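Local coordinates for protein alkaline serine protease (Thermobifida fusca, PDB 2PFE) that probably cleaves peptide bonds within proteins as a secreted serine endopeptidase of the alpha-lytic protease type, the chain here being its protease domain without the pro region, at residues A133-G138 with G165-Q170; G19-Q24 with D69-L74. All coordinates share one frame; numbering follows the deposited sequence. Where two conformers were deposited one is given.

Interaction 1. Residues A133-G138 with G165-Q170. With AES (4-(2-aminoethyl)benzenesulfonyl fluoride), chain D.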
# COMPACT_ATOMS: atom_id res chain seq x y z
N ALA A 133 -14.38 1.21 1.97
CA ALA A 133 -13.64 2.42 2.32
C ALA A 133 -13.43 3.32 1.11
O ALA A 133 -13.39 2.82 -0.02
CB ALA A 133 -12.29 2.04 2.92
N CYS A 134 -13.29 4.62 1.34
CA CYS A 134 -13.04 5.57 0.25
C CYS A 134 -11.54 5.85 0.11
O CYS A 134 -10.77 5.61 1.04
CB CYS A 134 -13.78 6.87 0.50
SG CYS A 134 -13.22 7.74 2.03
N ALA A 135 -11.14 6.40 -1.04
CA ALA A 135 -9.77 6.82 -1.27
C ALA A 135 -9.77 7.87 -2.35
O ALA A 135 -10.74 7.99 -3.11
CB ALA A 135 -8.88 5.63 -1.70
N GLU A 136 -8.65 8.59 -2.46
CA GLU A 136 -8.46 9.59 -3.51
C GLU A 136 -7.04 9.52 -4.05
O GLU A 136 -6.15 8.91 -3.44
CB GLU A 136 -8.77 10.99 -2.97
CG GLU A 136 -10.21 11.17 -2.53
CD GLU A 136 -10.45 12.50 -1.88
OE1 GLU A 136 -9.57 13.38 -2.00
OE2 GLU A 136 -11.53 12.65 -1.24
N GLY A 137 -6.81 10.20 -5.18
CA GLY A 137 -5.50 10.17 -5.79
C GLY A 137 -4.47 10.63 -4.77
O GLY A 137 -4.71 11.56 -4.00
N GLY A 138 -3.31 9.96 -4.75
CA GLY A 138 -2.25 10.21 -3.77
C GLY A 138 -2.26 9.14 -2.69
O GLY A 138 -1.22 8.92 -2.04
N GLY A 165 -17.24 6.18 -1.84
CA GLY A 165 -16.87 5.36 -2.98
C GLY A 165 -16.59 3.94 -2.56
O GLY A 165 -17.04 3.47 -1.50
N ILE A 166 -15.87 3.23 -3.43
CA ILE A 166 -15.38 1.91 -3.11
C ILE A 166 -13.90 1.90 -3.45
O ILE A 166 -13.42 2.71 -4.26
CB ILE A 166 -16.12 0.76 -3.85
CG1 ILE A 166 -15.82 0.79 -5.35
CG2 ILE A 166 -17.64 0.77 -3.56
CD1 ILE A 166 -16.22 -0.49 -6.10
N THR A 167 -13.17 0.98 -2.84
CA THR A 167 -11.72 0.94 -3.04
C THR A 167 -11.28 -0.48 -3.05
O THR A 167 -11.74 -1.28 -2.24
CB THR A 167 -11.04 1.56 -1.85
OG1 THR A 167 -11.69 0.99 -0.70
CG2 THR A 167 -11.18 3.06 -1.91
N PHE A 168 -10.31 -0.75 -3.91
CA PHE A 168 -9.70 -2.06 -4.09
C PHE A 168 -8.29 -2.05 -3.52
O PHE A 168 -7.53 -1.10 -3.75
CB PHE A 168 -9.66 -2.42 -5.58
CG PHE A 168 -11.00 -2.57 -6.18
CD1 PHE A 168 -11.66 -1.49 -6.77
CD2 PHE A 168 -11.63 -3.80 -6.15
CE1 PHE A 168 -12.94 -1.67 -7.34
CE2 PHE A 168 -12.88 -3.99 -6.72
CZ PHE A 168 -13.55 -2.94 -7.29
N PHE A 169 -7.92 -3.13 -2.84
CA PHE A 169 -6.54 -3.34 -2.44
C PHE A 169 -5.90 -4.60 -3.03
O PHE A 169 -6.57 -5.60 -3.25
CB PHE A 169 -6.34 -3.21 -0.91
CG PHE A 169 -6.88 -4.33 -0.05
CD1 PHE A 169 -6.20 -5.55 0.04
CD2 PHE A 169 -7.99 -4.12 0.80
CE1 PHE A 169 -6.63 -6.54 0.92
CE2 PHE A 169 -8.42 -5.09 1.67
CZ PHE A 169 -7.74 -6.32 1.74
N GLN A 170 -4.59 -4.49 -3.26
CA GLN A 170 -3.74 -5.63 -3.62
C GLN A 170 -3.35 -6.29 -2.30
O GLN A 170 -2.70 -5.66 -1.49
CB GLN A 170 -2.51 -5.08 -4.37
CG GLN A 170 -1.29 -5.97 -4.36
CD GLN A 170 -1.52 -7.27 -5.13
OE1 GLN A 170 -1.48 -8.36 -4.56
NE2 GLN A 170 -1.79 -7.15 -6.43
C3 AES D . -7.96 7.30 -7.29
C2 AES D . -6.72 6.71 -7.01
C1 AES D . -6.64 5.76 -5.99
S AES D . -5.13 4.96 -5.53
O1S AES D . -5.13 3.48 -5.78
O2S AES D . -5.30 5.22 -3.77
C6 AES D . -7.77 5.44 -5.24
C5 AES D . -9.00 6.03 -5.52
C4 AES D . -9.10 6.97 -6.53
C7 AES D . -10.47 7.58 -6.78
C8 AES D . -10.63 8.15 -8.19
N8 AES D . -12.01 8.08 -8.62
O HOH W 1 -13.06 5.59 -3.13
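The carbonyl oxygen of A133 is gripped by one hydrogen bond across this contact, a short one: T167 OG1 gives its proton to A133 O at 2.6 Å. The hydroxyl comes from above the carbonyl plane, 45° out of it. T167 takes chi1 47°, with OG1 in the crowded position between backbone N and carbonyl carbon, and this torsion also brings CG2 close, 2.9 Å from A133 O. The methyl packs against A135, T167 CG2 lying 3.5 Å from A135 CB, tighter than usual for two carbons. About at right angles to this contact, A135 CB meets the aryl ring of the bound inhibitor, 3.7 Å from AES C6, so the threonine backs a residue that touches the ligand. A water joins the two segments a second time, accepting from A135 N at 3.0 Å and placed to donate to I166 O. The C134–C161 disulfide ties the loop further, and W144 of strand 143-146 touches both A133 and T167. A135, E136 and G137 line the inhibitor pocket, and a loop before the predicted nucleophile S140, packed by its start 133-135 on the beginning of strand 164-171, is consistent with the wall of the S1 pocket in chymotrypsin-fold proteases.

Interaction 2. Residues G19-Q24 with D69-L74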
# COMPACT_ATOMS: atom_id res chain seq x y z
N GLY A 19 3.34 1.99 1.47
CA GLY A 19 2.57 0.88 2.02
C GLY A 19 3.08 0.41 3.36
O GLY A 19 2.61 0.86 4.39
N PHE A 20 4.04 -0.52 3.35
CA PHE A 20 4.63 -1.10 4.56
C PHE A 20 6.14 -1.20 4.40
O PHE A 20 6.62 -1.62 3.35
CB PHE A 20 4.14 -2.54 4.79
CG PHE A 20 2.65 -2.68 5.07
CD1 PHE A 20 1.76 -3.03 4.05
CD2 PHE A 20 2.14 -2.48 6.34
CE1 PHE A 20 0.38 -3.16 4.32
CE2 PHE A 20 0.78 -2.60 6.61
CZ PHE A 20 -0.10 -2.96 5.61
N SER A 21 6.89 -0.84 5.43
CA SER A 21 8.33 -1.15 5.44
C SER A 21 8.56 -2.64 5.22
O SER A 21 7.84 -3.49 5.78
CB SER A 21 8.99 -0.75 6.76
OG SER A 21 9.02 0.66 6.92
N VAL A 22 9.58 -2.96 4.41
CA VAL A 22 9.99 -4.35 4.15
C VAL A 22 11.51 -4.48 4.17
O VAL A 22 12.22 -3.48 4.09
CB VAL A 22 9.45 -4.89 2.78
CG1 VAL A 22 7.92 -4.98 2.76
CG2 VAL A 22 9.98 -4.07 1.60
N ARG A 23 11.98 -5.71 4.29
CA ARG A 23 13.38 -6.06 4.09
C ARG A 23 13.51 -7.11 2.99
O ARG A 23 12.60 -7.91 2.80
CB ARG A 23 14.01 -6.63 5.37
CG ARG A 23 13.98 -5.71 6.55
CD ARG A 23 14.51 -6.42 7.79
NE ARG A 23 14.38 -5.59 8.98
CZ ARG A 23 15.16 -4.55 9.27
NH1 ARG A 23 16.17 -4.21 8.47
NH2 ARG A 23 14.94 -3.86 10.39
N GLN A 24 14.64 -7.10 2.29
CA GLN A 24 15.00 -8.18 1.39
C GLN A 24 16.45 -8.47 1.68
O GLN A 24 17.34 -7.72 1.28
CB GLN A 24 14.82 -7.78 -0.07
CG GLN A 24 15.04 -8.95 -1.06
CD GLN A 24 14.86 -8.53 -2.51
OE1 GLN A 24 15.71 -7.85 -3.08
NE2 GLN A 24 13.74 -8.94 -3.11
N ASP A 69 17.26 6.90 4.96
CA ASP A 69 15.96 6.67 5.58
C ASP A 69 15.90 5.32 6.32
O ASP A 69 16.72 4.43 6.06
CB ASP A 69 14.84 6.82 4.55
CG ASP A 69 14.80 8.22 3.96
OD1 ASP A 69 14.24 9.13 4.62
OD2 ASP A 69 15.35 8.42 2.86
N THR A 70 14.95 5.18 7.23
CA THR A 70 14.91 4.03 8.14
C THR A 70 13.53 3.37 8.18
O THR A 70 12.53 4.04 8.40
CB THR A 70 15.33 4.43 9.58
OG1 THR A 70 16.59 5.11 9.56
CG2 THR A 70 15.46 3.19 10.48
N VAL A 71 13.52 2.05 8.02
CA VAL A 71 12.28 1.27 8.12
C VAL A 71 11.73 1.22 9.56
O VAL A 71 12.49 1.18 10.54
CB VAL A 71 12.45 -0.15 7.53
CG1 VAL A 71 12.68 -0.07 6.02
CG2 VAL A 71 13.56 -0.94 8.24
N THR A 72 10.40 1.26 9.66
CA THR A 72 9.70 1.11 10.93
C THR A 72 8.51 0.16 10.71
O THR A 72 8.02 0.00 9.58
CB THR A 72 9.16 2.47 11.48
OG1 THR A 72 7.96 2.84 10.78
CG2 THR A 72 10.22 3.59 11.41
N PRO A 73 8.03 -0.48 11.79
CA PRO A 73 6.80 -1.25 11.66
C PRO A 73 5.55 -0.39 11.85
O PRO A 73 4.54 -0.87 12.39
CB PRO A 73 6.92 -2.26 12.79
CG PRO A 73 7.62 -1.50 13.86
CD PRO A 73 8.61 -0.60 13.15
N LEU A 74 5.61 0.87 11.42
CA LEU A 74 4.57 1.83 11.77
C LEU A 74 3.70 2.21 10.59
O LEU A 74 4.16 2.23 9.44
CB LEU A 74 5.20 3.09 12.33
CG LEU A 74 5.94 2.89 13.65
CD1 LEU A 74 6.61 4.18 14.07
CD2 LEU A 74 4.99 2.34 14.73
O HOH W 2 5.27 -0.11 7.82
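A sharp strand corner, made with an ST turn at T72, packs here on strand 20-24 of the N-terminal barrel. The strands, 20-24 and the weakly bonded 70-72, run as short segments at 114° to each other, 6.4 Å apart at closest approach. S21 carries the polar part. Its OG lies beside the backbone N (chi1 -68°) and donates to T72 O at 2.9 Å, in the carbonyl plane, on a lone pair. That same oxygen faces a water that accepts from S21 N at 3.0 Å and is also placed to donate to L74 O, so the strand and both arms of the corner meet at one solvent molecule. The ST turn itself is the hydrogen bond from L74 N to T72 OG1, 3.1 Å and bent (138°), and T72 OG1 is also hydrogen-bonded to I3 O of strand 2-5. The apolar part is V71, which points at strand 20-24 and sets CB 3.6 Å from S21 CB. Its CG2 sits over one face of the R23 guanidinium, shifted to the rim, with R23 NH2 3.9 Å away; the arginine chain, extended from CG to NE, crosses the valine obliquely. An alanine at S21 would lose the bond to T72 O and would probably loosen the corner's hold on the strand. Around it, strand 2-5 pairs in parallel with 70-72 and touches S21 through I3, I65 of strand 60-65 meets V71, and S21 and R23 both contact V184 just beyond strand 182-183.

In the fold
Interaction 2 comes first along the chain and closes before interaction 1 opens. They lie on opposite sides of the chain's centre, with centres about 22 Å apart and nearest atoms about 7 Å apart, and do not touch. Each belongs to a different half of the double-barrel fold: strand 20-24 to the sheet that also holds 27-32, 48-54 and 60-65, strand 164-171 to the closed barrel it forms with 96-101, 105-113, 128-131, 143-146 and 149-157. Strand 143-146 is a common neighbour, since F20 touches its P143 and L145 while A133 and T167 touch its W144. Interaction 1 lines the inhibitor pocket; interaction 2 joins strands away from it. The predicted triad is split likewise, H35 and D59 earlier, S140 later.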